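Local coordinates for protein putative tRNA synthase (Salmonella typhimurium, PDB 3DQQ) that probably phosphorylates 3-oxo-tetronate at the expense of ATP, as a member of the four-carbon acid sugar kinase family, at residues Val125-Ala138 / Asn148-Glu160. Numbering follows the deposited sequence.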
# COMPACT_ATOMS: atom_id res chain seq x y z
N VAL A 125 -29.07 -5.08 2.44
CA VAL A 125 -29.70 -5.05 1.16
C VAL A 125 -31.14 -4.59 1.35
O VAL A 125 -31.88 -5.16 2.15
CB VAL A 125 -29.67 -6.46 0.49
CG1 VAL A 125 -30.55 -6.47 -0.77
CG2 VAL A 125 -28.23 -6.86 0.21
N TYR A 126 -31.56 -3.57 0.58
CA TYR A 126 -32.94 -3.06 0.64
C TYR A 126 -33.47 -2.85 -0.77
O TYR A 126 -32.80 -2.24 -1.59
CB TYR A 126 -33.01 -1.77 1.46
CG TYR A 126 -34.40 -1.21 1.56
CD1 TYR A 126 -34.75 -0.01 0.95
CD2 TYR A 126 -35.36 -1.88 2.25
CE1 TYR A 126 -36.02 0.48 1.03
CE2 TYR A 126 -36.64 -1.38 2.33
CZ TYR A 126 -36.95 -0.21 1.71
OH TYR A 126 -38.24 0.23 1.81
N GLN A 127 -34.65 -3.37 -1.05
CA GLN A 127 -35.22 -3.42 -2.41
C GLN A 127 -34.29 -3.99 -3.49
O GLN A 127 -34.47 -3.71 -4.71
CB GLN A 127 -35.69 -2.05 -2.83
CG GLN A 127 -36.65 -1.41 -1.87
CD GLN A 127 -37.97 -2.12 -1.75
OE1 GLN A 127 -38.47 -2.73 -2.69
NE2 GLN A 127 -38.53 -2.05 -0.58
N GLY A 128 -33.31 -4.78 -3.05
CA GLY A 128 -32.34 -5.35 -3.97
C GLY A 128 -31.07 -4.57 -4.18
O GLY A 128 -30.18 -5.03 -4.90
N TYR A 129 -30.97 -3.42 -3.53
CA TYR A 129 -29.76 -2.60 -3.65
C TYR A 129 -28.84 -2.91 -2.48
O TYR A 129 -29.30 -3.08 -1.35
CB TYR A 129 -30.11 -1.11 -3.63
CG TYR A 129 -30.95 -0.63 -4.80
CD1 TYR A 129 -30.38 0.06 -5.86
CD2 TYR A 129 -32.33 -0.84 -4.82
CE1 TYR A 129 -31.14 0.52 -6.90
CE2 TYR A 129 -33.11 -0.40 -5.87
CZ TYR A 129 -32.51 0.28 -6.90
OH TYR A 129 -33.31 0.73 -7.93
N LEU A 130 -27.55 -3.01 -2.76
CA LEU A 130 -26.59 -3.38 -1.76
C LEU A 130 -25.98 -2.12 -1.18
O LEU A 130 -25.56 -1.24 -1.91
CB LEU A 130 -25.52 -4.29 -2.38
CG LEU A 130 -24.29 -4.80 -1.57
CD1 LEU A 130 -24.69 -5.42 -0.24
CD2 LEU A 130 -23.48 -5.85 -2.39
N PHE A 131 -25.90 -2.08 0.15
CA PHE A 131 -25.33 -0.99 0.89
C PHE A 131 -24.13 -1.39 1.69
O PHE A 131 -24.16 -2.32 2.42
CB PHE A 131 -26.34 -0.45 1.87
CG PHE A 131 -27.46 0.25 1.26
CD1 PHE A 131 -27.45 1.61 1.16
CD2 PHE A 131 -28.53 -0.42 0.78
CE1 PHE A 131 -28.45 2.23 0.61
CE2 PHE A 131 -29.52 0.22 0.21
CZ PHE A 131 -29.48 1.55 0.13
N VAL A 132 -23.07 -0.61 1.57
CA VAL A 132 -21.89 -0.76 2.36
C VAL A 132 -21.87 0.35 3.35
O VAL A 132 -21.60 1.46 3.02
CB VAL A 132 -20.66 -0.67 1.51
CG1 VAL A 132 -19.45 -0.71 2.33
CG2 VAL A 132 -20.64 -1.76 0.54
N MET A 133 -22.15 0.04 4.59
CA MET A 133 -22.30 1.02 5.61
C MET A 133 -23.47 1.91 5.31
O MET A 133 -24.55 1.45 5.12
CB MET A 133 -21.05 1.83 5.77
CG MET A 133 -19.80 1.00 5.94
SD MET A 133 -19.73 -0.13 7.31
CE MET A 133 -18.27 -0.96 6.86
N ASN A 134 -23.23 3.20 5.25
CA ASN A 134 -24.31 4.12 5.04
C ASN A 134 -24.52 4.57 3.63
O ASN A 134 -25.27 5.44 3.38
CB ASN A 134 -24.19 5.31 5.98
CG ASN A 134 -22.85 5.92 5.96
OD1 ASN A 134 -21.89 5.28 5.63
ND2 ASN A 134 -22.77 7.17 6.31
N HIS A 135 -23.84 3.96 2.70
CA HIS A 135 -23.94 4.32 1.31
C HIS A 135 -24.16 3.12 0.42
O HIS A 135 -23.77 2.00 0.77
CB HIS A 135 -22.65 4.98 0.90
CG HIS A 135 -22.32 6.20 1.70
ND1 HIS A 135 -22.98 7.41 1.54
CD2 HIS A 135 -21.42 6.39 2.69
CE1 HIS A 135 -22.50 8.29 2.40
NE2 HIS A 135 -21.55 7.70 3.10
N LEU A 136 -24.80 3.35 -0.73
CA LEU A 136 -24.86 2.36 -1.82
C LEU A 136 -23.47 1.86 -2.22
O LEU A 136 -22.51 2.63 -2.23
CB LEU A 136 -25.54 2.96 -3.05
CG LEU A 136 -27.04 3.26 -3.02
CD1 LEU A 136 -27.36 4.13 -4.22
CD2 LEU A 136 -27.91 1.99 -2.99
N LEU A 137 -23.38 0.57 -2.52
CA LEU A 137 -22.16 -0.04 -3.06
C LEU A 137 -21.36 0.90 -3.93
O LEU A 137 -20.16 1.07 -3.71
CB LEU A 137 -22.51 -1.20 -3.99
CG LEU A 137 -21.70 -2.50 -3.98
CD1 LEU A 137 -21.82 -3.17 -5.34
CD2 LEU A 137 -20.30 -2.35 -3.57
N ALA A 138 -22.02 1.49 -4.93
CA ALA A 138 -21.29 2.20 -5.95
C ALA A 138 -20.85 3.57 -5.44
O ALA A 138 -20.10 4.23 -6.11
CB ALA A 138 -22.11 2.31 -7.21
N ASN A 148 -12.16 -5.71 -9.05
CA ASN A 148 -13.55 -5.68 -9.46
C ASN A 148 -14.28 -4.44 -8.95
O ASN A 148 -15.09 -4.53 -8.03
CB ASN A 148 -14.27 -6.98 -9.09
CG ASN A 148 -13.85 -7.52 -7.77
OD1 ASN A 148 -14.11 -6.90 -6.74
ND2 ASN A 148 -13.18 -8.69 -7.78
N PRO A 149 -14.03 -3.29 -9.60
CA PRO A 149 -14.66 -2.04 -9.20
C PRO A 149 -16.16 -2.15 -9.44
O PRO A 149 -16.58 -2.63 -10.49
CB PRO A 149 -14.04 -1.00 -10.17
CG PRO A 149 -13.62 -1.81 -11.39
CD PRO A 149 -13.18 -3.13 -10.81
N MET A 150 -16.96 -1.70 -8.49
CA MET A 150 -18.40 -1.90 -8.53
C MET A 150 -19.07 -0.54 -8.70
O MET A 150 -19.11 0.27 -7.78
CB MET A 150 -18.85 -2.59 -7.24
CG MET A 150 -18.10 -3.85 -6.89
SD MET A 150 -18.17 -5.32 -8.01
CE MET A 150 -19.95 -5.70 -7.79
N THR A 151 -19.58 -0.27 -9.90
CA THR A 151 -20.15 1.03 -10.20
C THR A 151 -21.70 0.99 -10.33
O THR A 151 -22.29 1.89 -10.86
CB THR A 151 -19.49 1.58 -11.49
OG1 THR A 151 -19.96 0.85 -12.63
CG2 THR A 151 -17.94 1.52 -11.42
N ASP A 152 -22.35 -0.05 -9.82
CA ASP A 152 -23.81 -0.16 -9.81
C ASP A 152 -24.14 -0.94 -8.53
O ASP A 152 -23.40 -1.82 -8.16
CB ASP A 152 -24.27 -0.85 -11.08
CG ASP A 152 -25.80 -0.99 -11.21
OD1 ASP A 152 -26.62 -0.47 -10.40
OD2 ASP A 152 -26.21 -1.68 -12.19
N SER A 153 -25.22 -0.59 -7.85
CA SER A 153 -25.55 -1.12 -6.57
C SER A 153 -26.76 -2.03 -6.62
O SER A 153 -27.11 -2.61 -5.60
CB SER A 153 -25.84 0.03 -5.58
OG SER A 153 -24.83 1.04 -5.66
N TYR A 154 -27.38 -2.17 -7.79
CA TYR A 154 -28.63 -2.93 -7.90
C TYR A 154 -28.34 -4.41 -8.26
O TYR A 154 -27.93 -4.73 -9.39
CB TYR A 154 -29.51 -2.28 -8.93
CG TYR A 154 -30.94 -2.80 -8.94
CD1 TYR A 154 -31.69 -2.83 -7.79
CD2 TYR A 154 -31.54 -3.26 -10.11
CE1 TYR A 154 -32.98 -3.30 -7.80
CE2 TYR A 154 -32.85 -3.76 -10.11
CZ TYR A 154 -33.56 -3.76 -8.97
OH TYR A 154 -34.87 -4.22 -8.95
N LEU A 155 -28.54 -5.30 -7.30
CA LEU A 155 -28.02 -6.64 -7.41
C LEU A 155 -28.60 -7.39 -8.59
O LEU A 155 -27.88 -8.03 -9.35
CB LEU A 155 -28.22 -7.40 -6.10
CG LEU A 155 -27.20 -7.04 -5.00
CD1 LEU A 155 -27.74 -7.39 -3.59
CD2 LEU A 155 -25.85 -7.69 -5.27
N PRO A 156 -29.89 -7.26 -8.83
CA PRO A 156 -30.44 -7.92 -10.01
C PRO A 156 -29.83 -7.50 -11.34
O PRO A 156 -29.74 -8.32 -12.24
CB PRO A 156 -31.93 -7.52 -9.98
CG PRO A 156 -32.20 -7.12 -8.65
CD PRO A 156 -30.94 -6.51 -8.12
N ARG A 157 -29.45 -6.23 -11.49
CA ARG A 157 -28.69 -5.81 -12.68
C ARG A 157 -27.31 -6.38 -12.67
O ARG A 157 -26.89 -6.89 -13.69
CB ARG A 157 -28.57 -4.29 -12.83
CG ARG A 157 -29.61 -3.69 -13.73
CD ARG A 157 -29.16 -2.34 -14.25
NE ARG A 157 -28.89 -1.40 -13.15
CZ ARG A 157 -29.83 -0.72 -12.48
NH1 ARG A 157 -31.10 -0.82 -12.80
NH2 ARG A 157 -29.49 0.07 -11.49
N LEU A 158 -26.61 -6.31 -11.55
CA LEU A 158 -25.27 -6.88 -11.43
C LEU A 158 -25.31 -8.34 -11.79
O LEU A 158 -24.38 -8.83 -12.45
CB LEU A 158 -24.73 -6.76 -10.02
CG LEU A 158 -24.32 -5.35 -9.59
CD1 LEU A 158 -23.92 -5.32 -8.13
CD2 LEU A 158 -23.21 -4.85 -10.46
N MET A 159 -26.38 -9.03 -11.35
CA MET A 159 -26.50 -10.47 -11.62
C MET A 159 -26.86 -10.77 -13.06
O MET A 159 -26.25 -11.63 -13.69
CB MET A 159 -27.47 -11.18 -10.69
CG MET A 159 -27.51 -12.70 -10.89
SD MET A 159 -26.04 -13.65 -10.35
CE MET A 159 -26.60 -15.35 -10.50
N GLU A 160 -27.84 -10.07 -13.59
CA GLU A 160 -28.24 -10.30 -14.97
C GLU A 160 -27.13 -10.03 -15.99
O GLU A 160 -27.14 -10.64 -17.05
CB GLU A 160 -29.48 -9.48 -15.30
CG GLU A 160 -30.73 -10.07 -14.72
CD GLU A 160 -31.98 -9.18 -14.82
OE1 GLU A 160 -31.89 -7.96 -15.12
OE2 GLU A 160 -33.07 -9.73 -14.60
O HOH W 1 -36.12 -3.83 -6.67
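In the sugar-binding N-terminal domain, the small antiparallel sheet of strands 123-126, 129-132 and 135-136 is joined at Tyr-129 by a single beta bridge to Tyr-154, the residue at the N-cap position of helix 155-160. Two backbone hydrogen bonds make the bridge: Leu-155 N gives to Gly-128 O at 2.9 Å, and Leu-130 N gives to Ser-153 O, a nearly straight bond (164°) lying in the carbonyl plane. Gly-128, third residue of the type I' turn from Tyr-126 to Tyr-129, has phi 93°, a conformation glycine adopts readily. The Tyr-154 ring swings over the strand because its CG is anti to the backbone N (chi1 -168°). Its CD1 sits 3.3 Å from Tyr-129 CZ, over the centre of the Tyr-129 ring, but the planes are inclined at 41°, so the pair is oblique. Pro-156 CD lies over a face of the Tyr-154 ring, and a water links the hydroxyl of Tyr-154 to Gln-127 O. Further along, the compact Ser-153 turns its hydroxyl to the backbone just beyond strand 135-136: OG accepts from Ala-138 N at 2.9 Å. The methyl of Ala-138 packs on the backbone of Thr-151 and Asp-152. Branched Leu-137 sends CD1 to Met-150 CB (3.6 Å) and, more loosely, touches Leu-158 CD1, while Leu-155 CD1 meets Val-125 and Leu-130; Leu-155 also rests on Val-198 of strand 196-199. Asp-152 closes an Asx turn onto Tyr-154 N through OD1, and Arg-157 grips both its carboxylate oxygens side-on, with Tyr-154 N and Arg-157 NH2 reaching OD1 from opposite faces. Backbone bonds thus fix the register, and the carboxylate, held by three N-H groups and probably kept ionised by Arg-157, ties the approach to helix 155-160 to its first turn.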